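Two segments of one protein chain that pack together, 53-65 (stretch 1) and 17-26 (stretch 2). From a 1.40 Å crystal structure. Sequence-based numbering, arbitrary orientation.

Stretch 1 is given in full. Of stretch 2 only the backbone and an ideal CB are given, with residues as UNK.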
# COMPACT_ATOMS: atom_id res chain seq x y z
N ALA A 53 -2.31 -19.16 14.41
CA ALA A 53 -2.26 -18.64 13.05
C ALA A 53 -0.86 -18.11 12.82
O ALA A 53 -0.34 -17.36 13.65
CB ALA A 53 -3.27 -17.51 12.84
N PHE A 54 -0.24 -18.50 11.72
CA PHE A 54 1.14 -18.11 11.48
C PHE A 54 1.26 -16.59 11.38
O PHE A 54 0.39 -15.92 10.82
CB PHE A 54 1.63 -18.72 10.16
CG PHE A 54 3.12 -18.69 10.02
CD1 PHE A 54 3.91 -19.59 10.73
CD2 PHE A 54 3.74 -17.77 9.20
CE1 PHE A 54 5.28 -19.58 10.61
CE2 PHE A 54 5.13 -17.75 9.07
CZ PHE A 54 5.90 -18.65 9.77
N THR A 55 2.35 -16.05 11.92
CA THR A 55 2.70 -14.65 11.73
C THR A 55 3.98 -14.60 10.91
O THR A 55 5.05 -14.99 11.38
CB THR A 55 2.84 -13.89 13.05
OG1 THR A 55 1.64 -14.03 13.82
CG2 THR A 55 3.09 -12.41 12.78
N TYR A 56 3.84 -14.11 9.68
CA TYR A 56 4.96 -13.88 8.77
C TYR A 56 5.72 -12.63 9.19
O TYR A 56 5.24 -11.82 9.98
CB TYR A 56 4.42 -13.62 7.36
CG TYR A 56 3.60 -14.77 6.82
CD1 TYR A 56 4.23 -15.86 6.22
CD2 TYR A 56 2.21 -14.78 6.90
CE1 TYR A 56 3.50 -16.93 5.73
CE2 TYR A 56 1.47 -15.84 6.41
CZ TYR A 56 2.12 -16.92 5.83
OH TYR A 56 1.39 -17.98 5.34
N MET A 57 6.92 -12.46 8.64
CA MET A 57 7.68 -11.24 8.90
C MET A 57 8.56 -10.88 7.70
O MET A 57 9.20 -11.74 7.09
CB MET A 57 8.55 -11.34 10.16
CG MET A 57 9.19 -10.01 10.57
SD MET A 57 10.07 -10.08 12.14
CE MET A 57 11.49 -11.04 11.65
N SER A 58 8.57 -9.59 7.37
CA SER A 58 9.43 -9.03 6.34
C SER A 58 10.41 -8.06 7.00
O SER A 58 10.05 -7.36 7.95
CB SER A 58 8.58 -8.28 5.31
OG SER A 58 9.39 -7.50 4.44
N ILE A 59 11.65 -8.06 6.53
CA ILE A 59 12.67 -7.13 7.02
C ILE A 59 13.29 -6.42 5.82
O ILE A 59 13.23 -6.92 4.69
CB ILE A 59 13.73 -7.84 7.90
CG1 ILE A 59 14.66 -8.73 7.06
CG2 ILE A 59 13.07 -8.65 8.98
CD1 ILE A 59 15.82 -9.34 7.88
N PRO A 60 13.87 -5.24 6.04
CA PRO A 60 14.38 -4.43 4.92
C PRO A 60 15.45 -5.18 4.13
O PRO A 60 16.42 -5.69 4.69
CB PRO A 60 14.95 -3.19 5.61
CG PRO A 60 14.17 -3.08 6.89
CD PRO A 60 13.93 -4.50 7.32
N ARG A 61 15.26 -5.23 2.81
CA ARG A 61 16.15 -5.93 1.88
C ARG A 61 16.22 -7.42 2.15
O ARG A 61 17.14 -8.10 1.67
CB ARG A 61 17.58 -5.36 1.86
CG ARG A 61 17.66 -3.86 1.80
CD ARG A 61 19.06 -3.43 1.34
NE ARG A 61 19.16 -1.97 1.30
CZ ARG A 61 19.54 -1.23 2.33
NH1 ARG A 61 19.92 -1.80 3.47
NH2 ARG A 61 19.56 0.09 2.21
N SER A 62 15.29 -7.97 2.95
CA SER A 62 15.44 -9.32 3.48
C SER A 62 16.76 -9.51 4.23
O SER A 62 17.23 -10.63 4.38
CB SER A 62 15.28 -10.42 2.41
OG SER A 62 13.94 -10.91 2.36
N GLY A 63 17.35 -8.42 4.72
CA GLY A 63 18.61 -8.49 5.44
C GLY A 63 19.82 -8.64 4.56
O GLY A 63 20.93 -8.80 5.07
N LYS A 64 19.64 -8.58 3.24
CA LYS A 64 20.75 -8.70 2.32
C LYS A 64 21.54 -7.40 2.26
O LYS A 64 21.01 -6.31 2.49
CB LYS A 64 20.24 -9.05 0.92
CG LYS A 64 19.63 -10.43 0.83
CD LYS A 64 19.14 -10.72 -0.58
CE LYS A 64 17.76 -10.14 -0.80
NZ LYS A 64 17.27 -10.38 -2.19
N ASP A 65 22.83 -7.52 1.96
CA ASP A 65 23.58 -6.36 1.54
C ASP A 65 23.14 -5.94 0.14
O ASP A 65 22.50 -6.70 -0.59
CB ASP A 65 25.08 -6.69 1.49
CG ASP A 65 25.67 -6.93 2.86
OD1 ASP A 65 25.17 -6.36 3.85
OD2 ASP A 65 26.66 -7.68 2.94
N UNK A 17 8.31 -25.35 7.90
CA UNK A 17 9.62 -24.89 7.47
C UNK A 17 9.90 -23.46 7.92
O UNK A 17 10.76 -22.79 7.33
CB UNK A 17 9.74 -24.99 5.95
N UNK A 18 9.21 -22.97 8.95
CA UNK A 18 9.44 -21.63 9.46
C UNK A 18 10.79 -21.52 10.15
O UNK A 18 11.29 -22.49 10.74
CB UNK A 18 8.32 -21.23 10.43
N UNK A 19 11.38 -20.33 10.09
CA UNK A 19 12.63 -20.02 10.77
C UNK A 19 12.53 -18.65 11.42
O UNK A 19 11.83 -17.75 10.93
CB UNK A 19 13.81 -20.07 9.80
N UNK A 20 13.23 -18.49 12.53
CA UNK A 20 13.48 -17.17 13.09
C UNK A 20 14.74 -16.62 12.43
O UNK A 20 15.78 -17.30 12.40
CB UNK A 20 13.62 -17.22 14.61
N UNK A 21 14.66 -15.40 11.90
CA UNK A 21 15.80 -14.80 11.21
C UNK A 21 15.53 -13.30 11.12
O UNK A 21 14.63 -12.88 10.38
CB UNK A 21 16.01 -15.42 9.83
N UNK A 22 16.32 -12.51 11.84
CA UNK A 22 16.22 -11.05 11.80
C UNK A 22 17.40 -10.41 11.09
O UNK A 22 17.51 -9.18 11.11
CB UNK A 22 16.11 -10.49 13.22
N UNK A 23 18.28 -11.20 10.48
CA UNK A 23 19.57 -10.69 10.03
C UNK A 23 19.86 -10.87 8.55
O UNK A 23 20.73 -10.17 8.04
CB UNK A 23 20.68 -11.37 10.83
N UNK A 24 19.20 -11.79 7.86
CA UNK A 24 19.57 -12.09 6.50
C UNK A 24 18.49 -12.81 5.74
O UNK A 24 17.40 -13.07 6.26
CB UNK A 24 20.85 -12.92 6.48
N UNK A 25 18.76 -13.13 4.48
CA UNK A 25 17.75 -13.79 3.65
C UNK A 25 17.49 -15.20 4.15
O UNK A 25 18.39 -15.89 4.61
CB UNK A 25 18.19 -13.82 2.18
N UNK A 26 16.23 -15.61 4.08
CA UNK A 26 15.93 -16.98 4.44
C UNK A 26 16.27 -17.91 3.27
O UNK A 26 16.40 -17.48 2.12
CB UNK A 26 14.46 -17.12 4.84

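Position 17 lies beyond the reach of stretch 1, which sets no preference. The residue is Asn17.

Position 18 is in a strand, and its CA-to-CB bond points toward stretch 1. The ideal CB already sits 3.5 Å from Phe54 CE1, which is tight. An apolar group suits an aromatic neighbour, and a small one fits the short distance most simply. A longer side chain would have to turn aside from the ring. The residue is Ala18. Its CB meets Phe54 CE1 at 3.5 Å, at the edge of the ring and near its plane.

Position 19 points away. Its extended backbone would suit a beta-branched residue among others. The residue is Val19.

Position 20 also points away, into space that stretch 1 leaves open. Many side chains would do, large ones included. The residue is Phe20. The ring comes nearer than CB, but CD1 stays 6.8 Å from Met57 CE.

Position 21 points sideways. Its backbone O lies 3.9 Å from Met57 CE. The chain bends after this point, and the backbone N atoms of 23 and 24 turn back toward it. A short side chain with an acceptor two bonds beyond CB, Asn or Asp, could serve both. The residue is Asn21. Its OD1 accepts from the backbone N of positions 23 and 24, each at 2.9 Å, and so ties the turn together.

Position 22 points away, yet its ideal CB is 4.9 Å from Met57 CE. A side chain with a methyl could touch that group, while a polar atom could face elsewhere. Thr or Val could make the contact; Ala would fit but fall short of it. The residue is Thr22. Its CG2 lies 3.9 Å from Met57 CE, and its backbone O is 3.6 Å from Ile59 CD1.

Position 23 points away, and many residues would suit. The residue is Thr23; its O lies 3.3 Å from Gly63 O, two acceptors that cannot bond.

Position 24 has phi/psi of -162/-179, a fully extended backbone that glycine adopts easily, though others can too. An ideal CB would point away, 4.4 Å from Gly63 O, so a small residue such as Ala is also conceivable. The residue is Gly24. Its CA is 3.9 Å from Gly63 CA.

Position 25 points sideways, with its ideal CB 3.9 Å from Lys64 CG. Phi is -68°, and its N lies 2.9 Å from Ser62 O. Proline fits this phi, and a compact apolar residue would suit the lysine methylenes. The residue is Pro25. It has no N-H to give Ser62 O, and its CG packs 3.7 Å from Lys64 CG.

Position 26 points sideways into open space; small or polar residues would serve. The residue is Thr26. A water accepts from Thr26 N and donates to Ser62 OG, each at 3.0 Å, bridging the stretches.

Stretch 2 (17-26) NAVFNTTGPT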
# COMPACT_ATOMS: atom_id res chain seq x y z
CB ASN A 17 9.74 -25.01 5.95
CG ASN A 17 8.67 -24.22 5.21
OD1 ASN A 17 7.53 -24.11 5.67
ND2 ASN A 17 9.03 -23.68 4.06
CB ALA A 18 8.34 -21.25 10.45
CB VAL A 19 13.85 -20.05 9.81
CG1 VAL A 19 14.03 -21.44 9.21
CG2 VAL A 19 13.71 -18.98 8.73
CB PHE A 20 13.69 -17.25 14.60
CG PHE A 20 12.45 -17.59 15.37
CD1 PHE A 20 11.35 -16.75 15.37
CD2 PHE A 20 12.38 -18.76 16.12
CE1 PHE A 20 10.20 -17.06 16.09
CE2 PHE A 20 11.24 -19.08 16.84
CZ PHE A 20 10.14 -18.23 16.83
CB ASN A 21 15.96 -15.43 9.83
CG ASN A 21 17.17 -14.91 9.08
OD1 ASN A 21 17.61 -13.78 9.29
ND2 ASN A 21 17.69 -15.72 8.16
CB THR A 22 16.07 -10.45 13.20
OG1 THR A 22 17.17 -10.89 14.02
CG2 THR A 22 14.75 -10.85 13.83
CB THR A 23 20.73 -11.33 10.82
OG1 THR A 23 20.79 -12.72 10.54
CG2 THR A 23 20.54 -11.12 12.32
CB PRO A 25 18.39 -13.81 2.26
CG PRO A 25 19.86 -13.74 2.53
CD PRO A 25 20.00 -12.85 3.73
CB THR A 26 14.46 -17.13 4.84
OG1 THR A 26 13.64 -16.67 3.76
CG2 THR A 26 14.17 -16.29 6.07
O HOH W 1 14.48 -13.87 2.33
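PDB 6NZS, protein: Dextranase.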